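Local coordinates for protein diphthine synthase (Aeropyrum pernix, PDB 1WDE) that probably catalyses the S-adenosyl-L-methionine-dependent trimethylation of a modified histidine in elongation factor 2, a step of diphthamide biosynthesis, at residues Val13-Ala18 with Lys51-Ala56. Sequence-based numbering, arbitrary orientation.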
loop_
_atom_site.group_PDB
_atom_site.type_symbol
_atom_site.label_atom_id
_atom_site.label_comp_id
_atom_site.label_asym_id
_atom_site.label_seq_id
_atom_site.Cartn_x
_atom_site.Cartn_y
_atom_site.Cartn_z
ATOM N N VAL A 13 -10.544 -13.666 -0.751
ATOM C CA VAL A 13 -9.434 -14.241 -0.008
ATOM C C VAL A 13 -8.058 -13.567 -0.126
ATOM O O VAL A 13 -7.525 -13.407 -1.226
ATOM C CB VAL A 13 -9.280 -15.721 -0.435
ATOM C CG1 VAL A 13 -8.340 -16.457 0.508
ATOM C CG2 VAL A 13 -10.659 -16.393 -0.476
ATOM N N GLY A 14 -7.483 -13.192 1.015
ATOM C CA GLY A 14 -6.150 -12.608 1.011
ATOM C C GLY A 14 -5.175 -13.782 1.051
ATOM O O GLY A 14 -5.279 -14.663 1.902
ATOM N N TRP A 15 -4.229 -13.807 0.126
ATOM C CA TRP A 15 -3.263 -14.891 0.038
ATOM C C TRP A 15 -1.895 -14.611 0.695
ATOM O O TRP A 15 -1.043 -15.492 0.749
ATOM C CB TRP A 15 -3.044 -15.229 -1.439
ATOM C CG TRP A 15 -2.703 -16.665 -1.707
ATOM C CD1 TRP A 15 -1.539 -17.148 -2.223
ATOM C CD2 TRP A 15 -3.555 -17.802 -1.500
ATOM N NE1 TRP A 15 -1.609 -18.518 -2.354
ATOM C CE2 TRP A 15 -2.834 -18.945 -1.916
ATOM C CE3 TRP A 15 -4.855 -17.965 -1.001
ATOM C CZ2 TRP A 15 -3.368 -20.238 -1.851
ATOM C CZ3 TRP A 15 -5.390 -19.251 -0.932
ATOM C CH2 TRP A 15 -4.641 -20.374 -1.357
ATOM N N GLY A 16 -1.686 -13.409 1.221
ATOM C CA GLY A 16 -0.378 -13.099 1.788
ATOM C C GLY A 16 0.470 -12.609 0.618
ATOM O O GLY A 16 0.071 -12.774 -0.531
ATOM N N TYR A 17 1.641 -12.033 0.862
ATOM C CA TYR A 17 2.407 -11.504 -0.264
ATOM C C TYR A 17 3.600 -12.320 -0.744
ATOM O O TYR A 17 4.386 -11.846 -1.555
ATOM C CB TYR A 17 2.854 -10.065 0.046
ATOM C CG TYR A 17 3.689 -9.964 1.295
ATOM C CD1 TYR A 17 3.082 -9.844 2.555
ATOM C CD2 TYR A 17 5.079 -10.030 1.233
ATOM C CE1 TYR A 17 3.837 -9.794 3.710
ATOM C CE2 TYR A 17 5.855 -9.983 2.400
ATOM C CZ TYR A 17 5.228 -9.865 3.630
ATOM O OH TYR A 17 5.977 -9.828 4.790
ATOM N N ALA A 18 3.746 -13.542 -0.256
ATOM C CA ALA A 18 4.841 -14.392 -0.697
ATOM C C ALA A 18 4.485 -15.834 -0.402
ATOM O O ALA A 18 3.619 -16.101 0.419
ATOM C CB ALA A 18 6.139 -14.031 0.028
ATOM N N LYS A 51 0.576 -19.472 -9.753
ATOM C CA LYS A 51 1.163 -20.780 -9.451
ATOM C C LYS A 51 0.838 -21.279 -8.047
ATOM O O LYS A 51 0.494 -22.444 -7.870
ATOM C CB LYS A 51 2.687 -20.731 -9.612
ATOM C CG LYS A 51 3.423 -21.888 -8.921
ATOM C CD LYS A 51 4.930 -21.632 -8.845
ATOM C CE LYS A 51 5.606 -22.517 -7.799
ATOM N NZ LYS A 51 5.347 -23.967 -8.026
ATOM N N SER A 52 0.965 -20.402 -7.051
ATOM C CA SER A 52 0.692 -20.761 -5.655
ATOM C C SER A 52 -0.762 -21.145 -5.416
ATOM O O SER A 52 -1.052 -22.069 -4.659
ATOM C CB SER A 52 1.059 -19.600 -4.724
ATOM O OG SER A 52 0.706 -19.899 -3.380
ATOM N N VAL A 53 -1.672 -20.417 -6.051
ATOM C CA VAL A 53 -3.099 -20.693 -5.927
ATOM C C VAL A 53 -3.365 -22.060 -6.581
ATOM O O VAL A 53 -3.817 -22.994 -5.916
ATOM C CB VAL A 53 -3.932 -19.588 -6.641
ATOM C CG1 VAL A 53 -5.408 -19.941 -6.610
ATOM C CG2 VAL A 53 -3.721 -18.225 -5.942
ATOM N N VAL A 54 -3.062 -22.160 -7.878
ATOM C CA VAL A 54 -3.236 -23.395 -8.655
ATOM C C VAL A 54 -2.755 -24.589 -7.854
ATOM O O VAL A 54 -3.368 -25.656 -7.857
ATOM C CB VAL A 54 -2.428 -23.332 -9.972
ATOM C CG1 VAL A 54 -2.207 -24.743 -10.533
ATOM C CG2 VAL A 54 -3.161 -22.479 -10.977
ATOM N N GLU A 55 -1.646 -24.389 -7.163
ATOM C CA GLU A 55 -1.049 -25.418 -6.335
ATOM C C GLU A 55 -2.023 -25.814 -5.223
ATOM O O GLU A 55 -2.164 -26.992 -4.888
ATOM C CB GLU A 55 0.257 -24.861 -5.766
ATOM C CG GLU A 55 1.136 -25.831 -5.014
ATOM C CD GLU A 55 2.528 -25.258 -4.786
ATOM O OE1 GLU A 55 3.200 -25.680 -3.816
ATOM O OE2 GLU A 55 2.949 -24.387 -5.586
ATOM N N ALA A 56 -2.718 -24.822 -4.671
ATOM C CA ALA A 56 -3.667 -25.052 -3.587
ATOM C C ALA A 56 -5.028 -25.584 -4.026
ATOM O O ALA A 56 -5.588 -26.448 -3.367
ATOM C CB ALA A 56 -3.859 -23.761 -2.789
#
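Trp15, near the C-terminal end of strand 9-14, reaches helix 47-57, meeting it with one ring edge and one ring face. At the edge, its indole N-H points almost straight at the hydroxyl of Ser52: NE1 of Trp15 lies 2.9 Å from OG of Ser52, with an N-H...O angle of 168°. The oxygen sits essentially in the indole plane. Serine suits this position because its short side chain offers an acceptor without pushing the helix away; with OG anti to the backbone N (chi1 176°), the hydroxyl leans out toward the indole. Farther along the same edge, on the benzo ring, the methyl of Ala56 abuts the indole, its CB 3.7 Å from CZ2 of Trp15. The small residue one helical turn after Ser52 lets the six-membered ring come close to the helix. Val53 supplies the third contact, a CH-pi interaction in which CG2 lies over one face, 4.2 Å from the centroid of the five-membered ring. Its other methyl, CG1, is the one anti to the backbone N, while CG2 is turned to the indole. The in-plane hydrogen bond and the methyl over one face together help set the tilt of the ring, and the Ser52 hydroxyl satisfies the one polar atom of this buried side chain. A leucine in place of Trp15 would probably leave the Ser52 hydroxyl without its indole donor and open a gap beside Ala56. Ala26, Leu27 and Val30 of helix 24-32 also touch the Trp15 side chain, while Val53 packs on Val36 and Val38 of strand 35-39. Trp15 and Gly16 form a classic beta bulge opposite Gly92, and the contact ties this region to a helix flanking the parallel sheet, in the alpha/beta architecture of the N-terminal domain of tetrapyrrole methylase-family enzymes.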